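Local coordinates for Cyclo(L-tyrosyl-L-tyrosyl) synthase (Mycobacterium tuberculosis, PDB 2X9Q), which joins two tyrosyl groups delivered by tRNA into cyclo(L-tyrosyl-L-tyrosyl) without ATP, a step on the way to mycocyclosin, at residues A[157-160]-A[161-165]; A[183-186]-A[187-191]. One frame throughout, in Å; residues are numbered along the deposited sequence.

Interaction 1. Residues A[157-160]-A[161-165]; sequences ELDP and AGARL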
# COMPACT_ATOMS: atom_id res chain seq x y z
N GLU A 157 9.54 6.86 19.22
CA GLU A 157 10.32 8.07 19.17
C GLU A 157 9.52 9.32 18.81
O GLU A 157 9.67 10.39 19.44
CB GLU A 157 11.33 7.90 18.08
CG GLU A 157 12.55 8.68 18.21
CD GLU A 157 13.70 7.85 17.74
OE1 GLU A 157 14.15 8.14 16.62
OE2 GLU A 157 14.10 6.88 18.46
N LEU A 158 8.67 9.21 17.78
CA LEU A 158 7.90 10.40 17.31
C LEU A 158 6.64 10.66 18.04
O LEU A 158 6.19 11.80 18.06
CB LEU A 158 7.58 10.30 15.79
CG LEU A 158 8.81 10.30 14.91
CD1 LEU A 158 8.41 10.11 13.39
CD2 LEU A 158 9.60 11.61 15.11
N ASP A 159 5.98 9.64 18.57
CA ASP A 159 4.65 9.80 19.15
C ASP A 159 4.51 8.81 20.32
O ASP A 159 3.65 7.90 20.28
CB ASP A 159 3.55 9.61 18.10
CG ASP A 159 2.12 9.84 18.66
OD1 ASP A 159 1.94 10.07 19.88
OD2 ASP A 159 1.12 9.69 17.90
N PRO A 160 5.35 8.98 21.38
CA PRO A 160 5.35 8.11 22.57
C PRO A 160 3.94 7.82 23.05
O PRO A 160 3.60 6.70 23.36
CB PRO A 160 6.08 8.97 23.63
CG PRO A 160 7.07 9.78 22.86
CD PRO A 160 6.41 10.01 21.44
N ALA A 161 3.11 8.83 23.01
CA ALA A 161 1.76 8.69 23.49
C ALA A 161 0.79 7.95 22.55
O ALA A 161 -0.34 7.68 22.98
CB ALA A 161 1.18 10.11 23.92
N GLY A 162 1.19 7.61 21.30
CA GLY A 162 0.26 6.86 20.42
C GLY A 162 -1.04 7.62 20.09
O GLY A 162 -2.09 7.04 19.81
N ALA A 163 -0.95 8.93 20.13
CA ALA A 163 -2.10 9.79 19.93
C ALA A 163 -2.46 9.91 18.43
O ALA A 163 -3.65 9.96 18.09
CB ALA A 163 -1.77 11.22 20.48
N ARG A 164 -1.45 10.06 17.56
CA ARG A 164 -1.77 10.31 16.16
C ARG A 164 -1.18 9.31 15.13
O ARG A 164 -1.70 9.18 14.02
CB ARG A 164 -1.36 11.74 15.82
CG ARG A 164 -2.21 12.80 16.68
CD ARG A 164 -1.70 14.12 16.45
NE ARG A 164 -1.69 14.43 15.05
CZ ARG A 164 -0.70 15.06 14.43
NH1 ARG A 164 0.31 15.47 15.15
NH2 ARG A 164 -0.72 15.30 13.13
N LEU A 165 -0.07 8.67 15.51
CA LEU A 165 0.75 7.82 14.67
C LEU A 165 0.80 6.42 15.26
O LEU A 165 1.04 6.28 16.49
CB LEU A 165 2.12 8.45 14.61
CG LEU A 165 3.15 7.60 13.96
CD1 LEU A 165 2.83 7.57 12.42
CD2 LEU A 165 4.39 8.35 14.23
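With CG anti to the backbone N (chi1 -177°), the side chain of Asp-159 swings its carboxylate toward Ala-163, Arg-164 and Leu-165, while a second torsion close to zero (chi2 -5°) sets how its two oxygens face them. Asp-159 is the first residue past helix 133-158, and the chain turns round it on the way to strand 165-169, closing the link of a beta-alpha-beta crossover that ends in an outermost strand of the sheet. The first bend is a type I beta turn from Asp-159 to Gly-162, closed by the bond from Gly-162 N to Asp-159 O at 2.7 Å; the N-H comes from above the carbonyl plane. Gly-162 then takes a positive phi, and the following amides turn inward to the acid. Ala-163 N reaches OD1 of Asp-159 at 3.1 Å, on the syn side and 22° out of the carboxylate plane. OD2 carries two donors: Arg-164 N, 2.6 Å from Asp-159 OD2, takes the syn lone pair, whereas Leu-165 N, 2.9 Å from the same OD2, points almost down the C-O bond. Beside these bonds the CB of Asp-159 lies 3.9 Å from CB of Leu-165, and CD2 of Leu-165 meets CB of Leu-158 at 4.1 Å. The two leucines also lean on helix 96-109. The guanidinium of Arg-164 leads away to the carbonyls of Leu-107, Phe-110 and Asp-111. Three consecutive backbone N-H groups, of Ala-163, Arg-164 and Leu-165, are thus gathered by one carboxylate. Their partial positive charges would probably stabilise the anion, and bonds to both oxygens restrict its rotation, fixing the loop where the strand begins.

Interaction 2. Residues A[183-186]-A[187-191]; sequences HADL and LTRLK
Asp-185 and Arg-189 form an i to i+4 salt bridge along helix 177-192, one turn apart. Arg-189 NE gives its N-H to OD2 of Asp-185 at 2.9 Å, and the bond is nearly straight (173°). The acid oxygen lies in the plane of the guanidinium, at its edge, but the nitrogen approaches OD2 from the syn side and somewhat out of the carboxylate plane; the two flat groups stand 75° apart, so this is a single bond through NE rather than a paired, two-pronged bridge. The arginine chain runs extended from CG to NE, with CG 3.4 Å from Asp-185 O as it passes. Two residues earlier along the helix, the isobutyl group of Leu-187 closes on the imidazole of His-183: CD1 sits over one face, 4.0 Å from the ring centroid and 25° off its normal, a CH-pi contact. The other methyl, CD2, is 3.6 Å from CE1 of His-183. A first torsion that puts CG of His-183 anti to the backbone N places the ring where its face can receive CD1. Holding these side chains in step are successive main-chain bonds, from the N-H groups of Leu-187, Thr-188, Arg-189 and Leu-190 to the carbonyls four residues back. On the buried face, CD1 of Leu-186 and CD1 of Leu-190 touch at 4.2 Å. Further out, Leu-186, Leu-187 and Leu-190 all pack on Cys-231 of helix 220-244, assigned by similarity to substrate binding, while Arg-189 and Leu-190 rest on Met-196 of helix 194-210. A water bridges Ala-184 and Thr-188: it donates to Ala-184 O, 2.6 Å from the water oxygen, and also bonds OG1 of Thr-188 at 2.9 Å.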
# COMPACT_ATOMS: atom_id res chain seq x y z
N HIS A 183 -12.10 -7.48 0.60
CA HIS A 183 -11.23 -8.59 0.08
C HIS A 183 -12.10 -9.64 -0.65
O HIS A 183 -11.76 -10.01 -1.82
CB HIS A 183 -10.38 -9.25 1.17
CG HIS A 183 -9.29 -10.14 0.65
ND1 HIS A 183 -9.38 -11.52 0.63
CD2 HIS A 183 -8.11 -9.83 0.08
CE1 HIS A 183 -8.27 -12.02 0.11
NE2 HIS A 183 -7.47 -11.00 -0.21
N ALA A 184 -13.18 -10.09 0.00
CA ALA A 184 -14.07 -11.11 -0.59
C ALA A 184 -14.69 -10.61 -1.90
O ALA A 184 -14.73 -11.35 -2.90
CB ALA A 184 -15.19 -11.60 0.42
N ASP A 185 -15.19 -9.37 -1.90
CA ASP A 185 -15.73 -8.77 -3.12
C ASP A 185 -14.70 -8.79 -4.25
O ASP A 185 -15.03 -9.10 -5.43
CB ASP A 185 -16.17 -7.34 -2.83
CG ASP A 185 -16.61 -6.60 -4.09
OD1 ASP A 185 -17.73 -6.89 -4.53
OD2 ASP A 185 -15.85 -5.78 -4.68
N LEU A 186 -13.46 -8.41 -3.93
CA LEU A 186 -12.40 -8.35 -4.94
C LEU A 186 -12.14 -9.73 -5.51
O LEU A 186 -12.06 -9.92 -6.74
CB LEU A 186 -11.09 -7.86 -4.34
CG LEU A 186 -9.88 -7.91 -5.26
CD1 LEU A 186 -10.07 -7.13 -6.71
CD2 LEU A 186 -8.62 -7.36 -4.56
N LEU A 187 -11.99 -10.70 -4.61
CA LEU A 187 -11.81 -12.11 -5.05
C LEU A 187 -12.99 -12.61 -5.91
O LEU A 187 -12.80 -13.34 -6.88
CB LEU A 187 -11.50 -12.99 -3.85
CG LEU A 187 -10.01 -13.30 -3.52
CD1 LEU A 187 -9.06 -12.14 -3.50
CD2 LEU A 187 -9.83 -14.21 -2.24
N THR A 188 -14.20 -12.23 -5.56
CA THR A 188 -15.38 -12.71 -6.30
C THR A 188 -15.37 -12.10 -7.70
O THR A 188 -15.60 -12.80 -8.70
CB THR A 188 -16.66 -12.27 -5.58
OG1 THR A 188 -16.76 -13.05 -4.39
CG2 THR A 188 -17.91 -12.51 -6.44
N ARG A 189 -15.12 -10.80 -7.80
CA ARG A 189 -15.01 -10.17 -9.13
C ARG A 189 -13.92 -10.75 -10.01
O ARG A 189 -14.14 -10.91 -11.22
CB ARG A 189 -14.73 -8.71 -8.99
CG ARG A 189 -15.79 -7.88 -8.53
CD ARG A 189 -15.07 -6.54 -8.23
NE ARG A 189 -15.97 -5.62 -7.57
CZ ARG A 189 -16.77 -4.75 -8.19
NH1 ARG A 189 -16.79 -4.61 -9.54
NH2 ARG A 189 -17.53 -4.00 -7.43
N LEU A 190 -12.74 -11.02 -9.47
CA LEU A 190 -11.73 -11.70 -10.24
C LEU A 190 -12.20 -13.09 -10.74
O LEU A 190 -11.75 -13.54 -11.81
CB LEU A 190 -10.46 -11.90 -9.46
CG LEU A 190 -9.72 -10.58 -9.17
CD1 LEU A 190 -8.68 -10.89 -8.08
CD2 LEU A 190 -9.06 -10.15 -10.45
N LYS A 191 -13.00 -13.79 -9.92
CA LYS A 191 -13.35 -15.18 -10.23
C LYS A 191 -14.39 -15.13 -11.31
O LYS A 191 -14.31 -15.85 -12.28
CB LYS A 191 -13.92 -15.89 -8.99
CG LYS A 191 -14.47 -17.29 -9.31
CD LYS A 191 -14.88 -18.00 -8.04
CE LYS A 191 -16.26 -18.64 -8.17
NZ LYS A 191 -16.51 -19.49 -6.95
O HOH W 1 -14.85 -13.94 -2.40

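Interactions 1 and 2 are separate local contacts on opposite sides of the chain's centre: their centres lie about 36 Å apart and their nearest atoms about 24 Å. Interaction 1 comes first along the chain, ending at the start of outermost strand 165-169; that strand leads on to helix 177-192, which holds interaction 2. Their relation to the likely active site differs. The loop of 157-165 lies away from the residues thought to act in catalysis or substrate binding, whereas in 183-191 the side chain of Leu-186 is about 4 Å from that of Cys-231, and His-183 about 8 Å, side chain to side chain, from Glu-233, which by similarity could have a critical role in catalysis.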